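Local coordinates for protein fatty acid synthase 1, isoform A (Drosophila melanogaster, PDB 6FN6) that probably builds long-chain saturated fatty acids from acetyl-CoA and malonyl-CoA with NADPH, here represented by its dehydratase, enoylreductase and ketoreductase modifying region, at residues Glu407-Leu410 and Pro411-Thr414; Ile760-Ser763 and Arg764-Ser767; Ala992-Leu995 and Leu996-Asn1000. All blocks are in the same frame, centred on the assembly; numbering follows the deposited sequence.

Contact 1: Glu407-Leu410 and Pro411-Thr414; sequences EETL and PTYT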
loop_
_atom_site.group_PDB
_atom_site.type_symbol
_atom_site.label_atom_id
_atom_site.label_comp_id
_atom_site.label_asym_id
_atom_site.label_seq_id
_atom_site.Cartn_x
_atom_site.Cartn_y
_atom_site.Cartn_z
ATOM N N GLU A 407 7.400 -77.026 10.528
ATOM C CA GLU A 407 6.776 -77.004 9.212
ATOM C C GLU A 407 7.234 -78.244 8.461
ATOM O O GLU A 407 8.432 -78.473 8.294
ATOM C CB GLU A 407 7.133 -75.726 8.445
ATOM C CG GLU A 407 6.720 -75.741 6.975
ATOM C CD GLU A 407 6.893 -74.391 6.290
ATOM O OE1 GLU A 407 6.941 -73.359 6.994
ATOM O OE2 GLU A 407 6.985 -74.362 5.044
ATOM N N GLU A 408 6.276 -79.044 8.012
ATOM C CA GLU A 408 6.583 -80.313 7.367
ATOM C C GLU A 408 5.808 -80.468 6.068
ATOM O O GLU A 408 4.836 -79.753 5.827
ATOM C CB GLU A 408 6.248 -81.481 8.303
ATOM C CG GLU A 408 6.982 -81.455 9.635
ATOM C CD GLU A 408 8.448 -81.801 9.505
ATOM O OE1 GLU A 408 8.805 -82.546 8.568
ATOM O OE2 GLU A 408 9.245 -81.327 10.340
ATOM N N THR A 409 6.256 -81.393 5.225
ATOM C CA THR A 409 5.483 -81.775 4.053
ATOM C C THR A 409 4.426 -82.778 4.497
ATOM O O THR A 409 4.714 -83.697 5.262
ATOM C CB THR A 409 6.366 -82.387 2.950
ATOM O OG1 THR A 409 6.936 -83.618 3.414
ATOM C CG2 THR A 409 7.482 -81.429 2.567
ATOM N N LEU A 410 3.201 -82.597 4.015
ATOM C CA LEU A 410 2.069 -83.399 4.467
ATOM C C LEU A 410 2.256 -84.903 4.243
ATOM O O LEU A 410 2.044 -85.691 5.165
ATOM C CB LEU A 410 0.786 -82.935 3.776
ATOM C CG LEU A 410 -0.517 -83.591 4.247
ATOM C CD1 LEU A 410 -0.683 -83.508 5.760
ATOM C CD2 LEU A 410 -1.705 -82.951 3.554
ATOM N N PRO A 411 2.650 -85.312 3.025
ATOM C CA PRO A 411 2.790 -86.759 2.827
ATOM C C PRO A 411 3.766 -87.401 3.809
ATOM O O PRO A 411 3.446 -88.434 4.393
ATOM C CB PRO A 411 3.299 -86.875 1.383
ATOM C CG PRO A 411 3.795 -85.522 1.025
ATOM C CD PRO A 411 2.947 -84.567 1.790
ATOM N N THR A 412 4.933 -86.792 3.993
ATOM C CA THR A 412 5.941 -87.336 4.896
ATOM C C THR A 412 5.467 -87.297 6.345
ATOM O O THR A 412 5.617 -88.273 7.080
ATOM C CB THR A 412 7.275 -86.571 4.790
ATOM O OG1 THR A 412 7.063 -85.184 5.084
ATOM C CG2 THR A 412 7.862 -86.715 3.397
ATOM N N TYR A 413 4.898 -86.168 6.752
ATOM C CA TYR A 413 4.453 -86.003 8.129
ATOM C C TYR A 413 3.453 -87.091 8.514
ATOM O O TYR A 413 3.406 -87.530 9.666
ATOM C CB TYR A 413 3.825 -84.624 8.337
ATOM C CG TYR A 413 3.205 -84.461 9.704
ATOM C CD1 TYR A 413 3.994 -84.466 10.847
ATOM C CD2 TYR A 413 1.833 -84.319 9.856
ATOM C CE1 TYR A 413 3.434 -84.327 12.103
ATOM C CE2 TYR A 413 1.264 -84.180 11.108
ATOM C CZ TYR A 413 2.070 -84.185 12.227
ATOM O OH TYR A 413 1.509 -84.046 13.475
ATOM N N THR A 414 2.649 -87.516 7.546
ATOM C CA THR A 414 1.610 -88.511 7.789
ATOM C C THR A 414 2.178 -89.924 7.939
ATOM O O THR A 414 1.835 -90.637 8.881
ATOM C CB THR A 414 0.567 -88.510 6.656
ATOM O OG1 THR A 414 0.009 -87.198 6.522
ATOM C CG2 THR A 414 -0.555 -89.500 6.949
#

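Contact 2: Ile760-Ser763 and Arg764-Ser767; sequences IGNS and RDTS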
loop_
_atom_site.group_PDB
_atom_site.type_symbol
_atom_site.label_atom_id
_atom_site.label_comp_id
_atom_site.label_asym_id
_atom_site.label_seq_id
_atom_site.Cartn_x
_atom_site.Cartn_y
_atom_site.Cartn_z
ATOM N N ILE A 760 5.364 -9.289 -25.534
ATOM C CA ILE A 760 5.531 -10.437 -24.641
ATOM C C ILE A 760 6.766 -10.263 -23.766
ATOM O O ILE A 760 7.897 -10.347 -24.245
ATOM C CB ILE A 760 5.620 -11.758 -25.431
ATOM C CG1 ILE A 760 4.382 -11.930 -26.316
ATOM C CG2 ILE A 760 5.780 -12.940 -24.473
ATOM C CD1 ILE A 760 4.384 -13.196 -27.159
ATOM N N GLY A 761 6.541 -10.062 -22.474
ATOM C CA GLY A 761 7.629 -9.903 -21.527
ATOM C C GLY A 761 7.923 -11.189 -20.781
ATOM O O GLY A 761 7.384 -12.246 -21.108
ATOM N N ASN A 762 8.772 -11.096 -19.765
ATOM C CA ASN A 762 9.160 -12.266 -18.991
ATOM C C ASN A 762 8.546 -12.187 -17.598
ATOM O O ASN A 762 8.643 -11.163 -16.922
ATOM C CB ASN A 762 10.684 -12.370 -18.911
ATOM C CG ASN A 762 11.148 -13.558 -18.095
ATOM O OD1 ASN A 762 10.368 -14.462 -17.791
ATOM N ND2 ASN A 762 12.430 -13.571 -17.749
ATOM N N SER A 763 7.896 -13.271 -17.183
ATOM C CA SER A 763 7.196 -13.308 -15.903
ATOM C C SER A 763 8.116 -13.712 -14.752
ATOM O O SER A 763 7.760 -13.557 -13.586
ATOM C CB SER A 763 6.001 -14.263 -15.977
ATOM O OG SER A 763 6.415 -15.588 -16.259
ATOM N N ARG A 764 9.291 -14.242 -15.076
ATOM C CA ARG A 764 10.227 -14.680 -14.046
ATOM C C ARG A 764 10.829 -13.496 -13.292
ATOM O O ARG A 764 11.262 -13.642 -12.149
ATOM C CB ARG A 764 11.355 -15.523 -14.649
ATOM C CG ARG A 764 10.983 -16.962 -14.964
ATOM C CD ARG A 764 12.029 -17.609 -15.863
ATOM N NE ARG A 764 11.995 -17.093 -17.229
ATOM C CZ ARG A 764 12.809 -17.494 -18.202
ATOM N NH1 ARG A 764 13.735 -18.414 -17.968
ATOM N NH2 ARG A 764 12.701 -16.968 -19.414
ATOM N N ASP A 765 10.856 -12.328 -13.932
ATOM C CA ASP A 765 11.471 -11.146 -13.337
ATOM C C ASP A 765 10.576 -9.917 -13.491
ATOM O O ASP A 765 9.391 -10.038 -13.807
ATOM C CB ASP A 765 12.848 -10.888 -13.963
ATOM C CG ASP A 765 12.778 -10.601 -15.460
ATOM O OD1 ASP A 765 11.696 -10.233 -15.966
ATOM O OD2 ASP A 765 13.820 -10.735 -16.136
ATOM N N THR A 766 11.145 -8.742 -13.227
ATOM C CA THR A 766 10.424 -7.476 -13.325
ATOM C C THR A 766 10.673 -6.751 -14.649
ATOM O O THR A 766 10.224 -5.618 -14.832
ATOM C CB THR A 766 10.810 -6.529 -12.173
ATOM O OG1 THR A 766 12.236 -6.382 -12.124
ATOM C CG2 THR A 766 10.310 -7.065 -10.852
ATOM N N SER A 767 11.401 -7.394 -15.560
ATOM C CA SER A 767 11.797 -6.758 -16.817
ATOM C C SER A 767 10.602 -6.223 -17.600
ATOM O O SER A 767 10.731 -5.247 -18.340
ATOM C CB SER A 767 12.581 -7.741 -17.689
ATOM O OG SER A 767 11.726 -8.719 -18.253
#

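Contact 3: Ala992-Leu995 and Leu996-Asn1000; sequences AKKL and LENSN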
loop_
_atom_site.group_PDB
_atom_site.type_symbol
_atom_site.label_atom_id
_atom_site.label_comp_id
_atom_site.label_asym_id
_atom_site.label_seq_id
_atom_site.Cartn_x
_atom_site.Cartn_y
_atom_site.Cartn_z
ATOM N N ALA A 992 -34.919 -50.382 30.132
ATOM C CA ALA A 992 -34.317 -50.662 28.838
ATOM C C ALA A 992 -35.393 -50.656 27.762
ATOM O O ALA A 992 -35.222 -50.059 26.697
ATOM C CB ALA A 992 -33.597 -51.998 28.863
ATOM N N LYS A 993 -36.504 -51.318 28.057
ATOM C CA LYS A 993 -37.626 -51.390 27.132
ATOM C C LYS A 993 -38.158 -50.001 26.795
ATOM O O LYS A 993 -38.471 -49.712 25.640
ATOM C CB LYS A 993 -38.743 -52.251 27.720
ATOM C CG LYS A 993 -39.907 -52.468 26.773
ATOM C CD LYS A 993 -40.851 -53.533 27.291
ATOM C CE LYS A 993 -42.099 -53.628 26.431
ATOM N NZ LYS A 993 -42.955 -52.415 26.556
ATOM N N LYS A 994 -38.257 -49.143 27.806
ATOM C CA LYS A 994 -38.790 -47.800 27.615
ATOM C C LYS A 994 -37.847 -46.959 26.756
ATOM O O LYS A 994 -38.285 -46.282 25.826
ATOM C CB LYS A 994 -39.020 -47.110 28.960
ATOM C CG LYS A 994 -39.848 -45.841 28.852
ATOM C CD LYS A 994 -39.726 -44.975 30.093
ATOM C CE LYS A 994 -40.428 -43.640 29.893
ATOM N NZ LYS A 994 -40.131 -42.670 30.982
ATOM N N LEU A 995 -36.557 -46.995 27.079
ATOM C CA LEU A 995 -35.554 -46.260 26.317
ATOM C C LEU A 995 -35.683 -46.569 24.829
ATOM O O LEU A 995 -35.738 -45.662 23.999
ATOM C CB LEU A 995 -34.145 -46.611 26.807
ATOM C CG LEU A 995 -32.959 -46.029 26.031
ATOM C CD1 LEU A 995 -32.847 -44.535 26.273
ATOM C CD2 LEU A 995 -31.661 -46.738 26.407
ATOM N N LEU A 996 -35.753 -47.855 24.501
ATOM C CA LEU A 996 -35.781 -48.290 23.112
ATOM C C LEU A 996 -37.072 -47.881 22.410
ATOM O O LEU A 996 -37.061 -47.549 21.229
ATOM C CB LEU A 996 -35.607 -49.808 23.031
ATOM C CG LEU A 996 -34.270 -50.359 23.532
ATOM C CD1 LEU A 996 -34.309 -51.875 23.606
ATOM C CD2 LEU A 996 -33.127 -49.904 22.642
ATOM N N GLU A 997 -38.184 -47.893 23.133
ATOM C CA GLU A 997 -39.463 -47.561 22.522
ATOM C C GLU A 997 -39.609 -46.060 22.295
ATOM O O GLU A 997 -40.156 -45.638 21.279
ATOM C CB GLU A 997 -40.618 -48.077 23.379
ATOM C CG GLU A 997 -40.967 -49.533 23.116
ATOM C CD GLU A 997 -41.938 -50.106 24.130
ATOM O OE1 GLU A 997 -42.274 -49.397 25.101
ATOM O OE2 GLU A 997 -42.365 -51.266 23.951
ATOM N N ASN A 998 -39.121 -45.253 23.229
ATOM C CA ASN A 998 -39.139 -43.809 23.039
ATOM C C ASN A 998 -38.208 -43.440 21.893
ATOM O O ASN A 998 -38.594 -42.721 20.975
ATOM C CB ASN A 998 -38.726 -43.073 24.316
ATOM C CG ASN A 998 -39.780 -43.146 25.405
ATOM O OD1 ASN A 998 -39.468 -43.415 26.563
ATOM N ND2 ASN A 998 -41.032 -42.889 25.042
ATOM N N SER A 999 -36.986 -43.961 21.942
ATOM C CA SER A 999 -35.979 -43.649 20.938
ATOM C C SER A 999 -36.478 -44.004 19.545
ATOM O O SER A 999 -36.235 -43.273 18.584
ATOM C CB SER A 999 -34.680 -44.395 21.235
ATOM O OG SER A 999 -34.137 -43.988 22.478
ATOM N N ASN A 1000 -37.178 -45.128 19.443
ATOM C CA ASN A 1000 -37.655 -45.617 18.157
ATOM C C ASN A 1000 -38.732 -44.681 17.613
ATOM O O ASN A 1000 -38.822 -44.462 16.408
ATOM C CB ASN A 1000 -38.199 -47.040 18.280
ATOM C CG ASN A 1000 -37.941 -47.873 17.037
ATOM O OD1 ASN A 1000 -36.885 -47.769 16.416
ATOM N ND2 ASN A 1000 -38.914 -48.689 16.660
#

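Contact 1: Glu407-Leu410 and Pro411-Thr414
Tyr413 reaches back to Thr409 through its backbone: Tyr413 N donates to Thr409 O at 2.9 Å, almost straight at 164°, and closes the first turn of helix 410-423. The dense side of the contact is where Tyr413 CB sits 4.0 Å from Glu408 CB, and Glu408 CG passes the tyrosine ring obliquely. With CG trans to the backbone N (chi1 173°), the ring leaves the turn and packs on Val439 and Val441 of strand 438-445, its hydroxyl bonded to Glu431. The carboxylate of Glu408, also buried, is held by Leu383 N and Ser384 OG. The other side is looser and faces solvent, carrying Leu410, Pro411 and Thr414. Here Leu410 CD1 lies 3.8 Å from Thr414 OG1; Pro411, having no N-H, gives up no helical bond in this opening turn. Leu410 O nevertheless takes two donors from one residue, Thr414 N at 3.1 Å and Thr414 OG1 at 2.9 Å, from opposite faces of its plane. The hydroxyl lies above that plane; with two donors the carbonyl is gripped twice even on the exposed side. This is a strand leading into a helix with Thr409 at the N-cap position, in a domain whose strand order is consistent with the class I methyltransferase fold, as in the pseudo-methyltransferase of animal fatty acid synthases.

Contact 2: Ile760-Ser763 and Arg764-Ser767
Asn762 turns its side chain back over the bend that follows it and meets Arg764 and Asp765. At its root, Asn762 CB lies against the far end of the bend, 3.9 Å from Ser767 OG and 3.8 Å from Asp765 OD1. CG, trans to the backbone N (chi1 179°), carries the amide to Arg764, where OD1 meets the guanidinium at its edge. Its oxygen does the main work: Asn762 OD1 accepts from Arg764 N at 2.9 Å, which makes an Asx turn, and from Arg764 NE at 3.1 Å. The two donors come from opposite faces of the amide plane, the backbone N from well above it. The arginine folds back by a bend at chi3, and its guanidinium plane stands 66° from the amide. At the other tip, Asn762 ND2 comes within 3.5 Å of Asp765 OD2. A leucine here would probably leave Arg764 N and NE without their shared acceptor and set the arginine free to swing. Asp765 has its own task, since its OD1 receives both Ser767 N at 2.9 Å and Ser767 OG at 2.7 Å, from one face of the carboxylate. The bond from Ser767 N is a capping bond before helix 768-775; before the bend, strand 760-762 is the outermost strand, within this chain, of the parallel Rossmann-type sheet of the enoylreductase, paired with strand 734-739, and Thr766 touches helix 791-797.

Contact 3: Ala992-Leu995 and Leu996-Asn1000
Lys993 starts with CG opposite its backbone N (chi1 -176°), runs extended to CE and then bends at chi4 (-68°), which swings NZ toward the carboxylate of Glu997 one turn on. Glu997 answers with CG on the side of its own backbone N (chi1 -84°), and its straight chain lies back along the helix. Lys993 NZ then meets Glu997 OE2 on the syn side at 2.9 Å, a salt bridge between residues i and i+4, with Glu997 OE1 farther off at 3.4 Å. Lys994 and Asn998 merely lie alongside, with no bond between their side chains; the amide end of Asn998 is near the Lys994 methylenes. On helix 989-1002, an amphipathic helix flanking the Rossmann-type sheet of the ketoreductase, that pair is exposed, while Lys993 and Glu997 lie toward the border, Glu997 also touching Ile1049 of helix 1034-1049. The inner side is apolar. Leu995 packs on Ile928 of strand 926-930 and on Val953 and Thr955 of strand 951-955, while Leu996 reaches Ile1008, Phe1045 and Ile1049. Leu996 CG also rests 3.3 Å from Ala992 O, the carbonyl that accepts Leu996 N in the helical bond. Ser999 brings a polar group into this apolar setting, and its hydroxyl is satisfied at once: Ser999 OG donates to Leu995 O at 2.8 Å. Leu995 O also accepts Ser999 N at 2.9 Å, the two donors coming from opposite faces of its plane, with the hydroxyl above that plane; Ser999 also touches Val953.

How the contacts relate
All three contacts are local, yet they sit in separate domains: the centres of contacts 1 and 2 are about 77 Å apart and those of contacts 2 and 3 about 72 Å. No two share a helix or strand. Contact 2 is a surface bend and depends on side-chain acceptors, an amide and a carboxylate, to shape a loop between strand and helix. Contact 1 makes a tighter strand-to-helix passage, and its bonds go to backbone carbonyls. Contact 3, within one helix, divides its chemistry by side, with polar and charged side chains toward the exposed side and leucines against the sheet. Contacts 1 and 3, both partly buried, each have a hydroxyl sharing a carbonyl with its own backbone N.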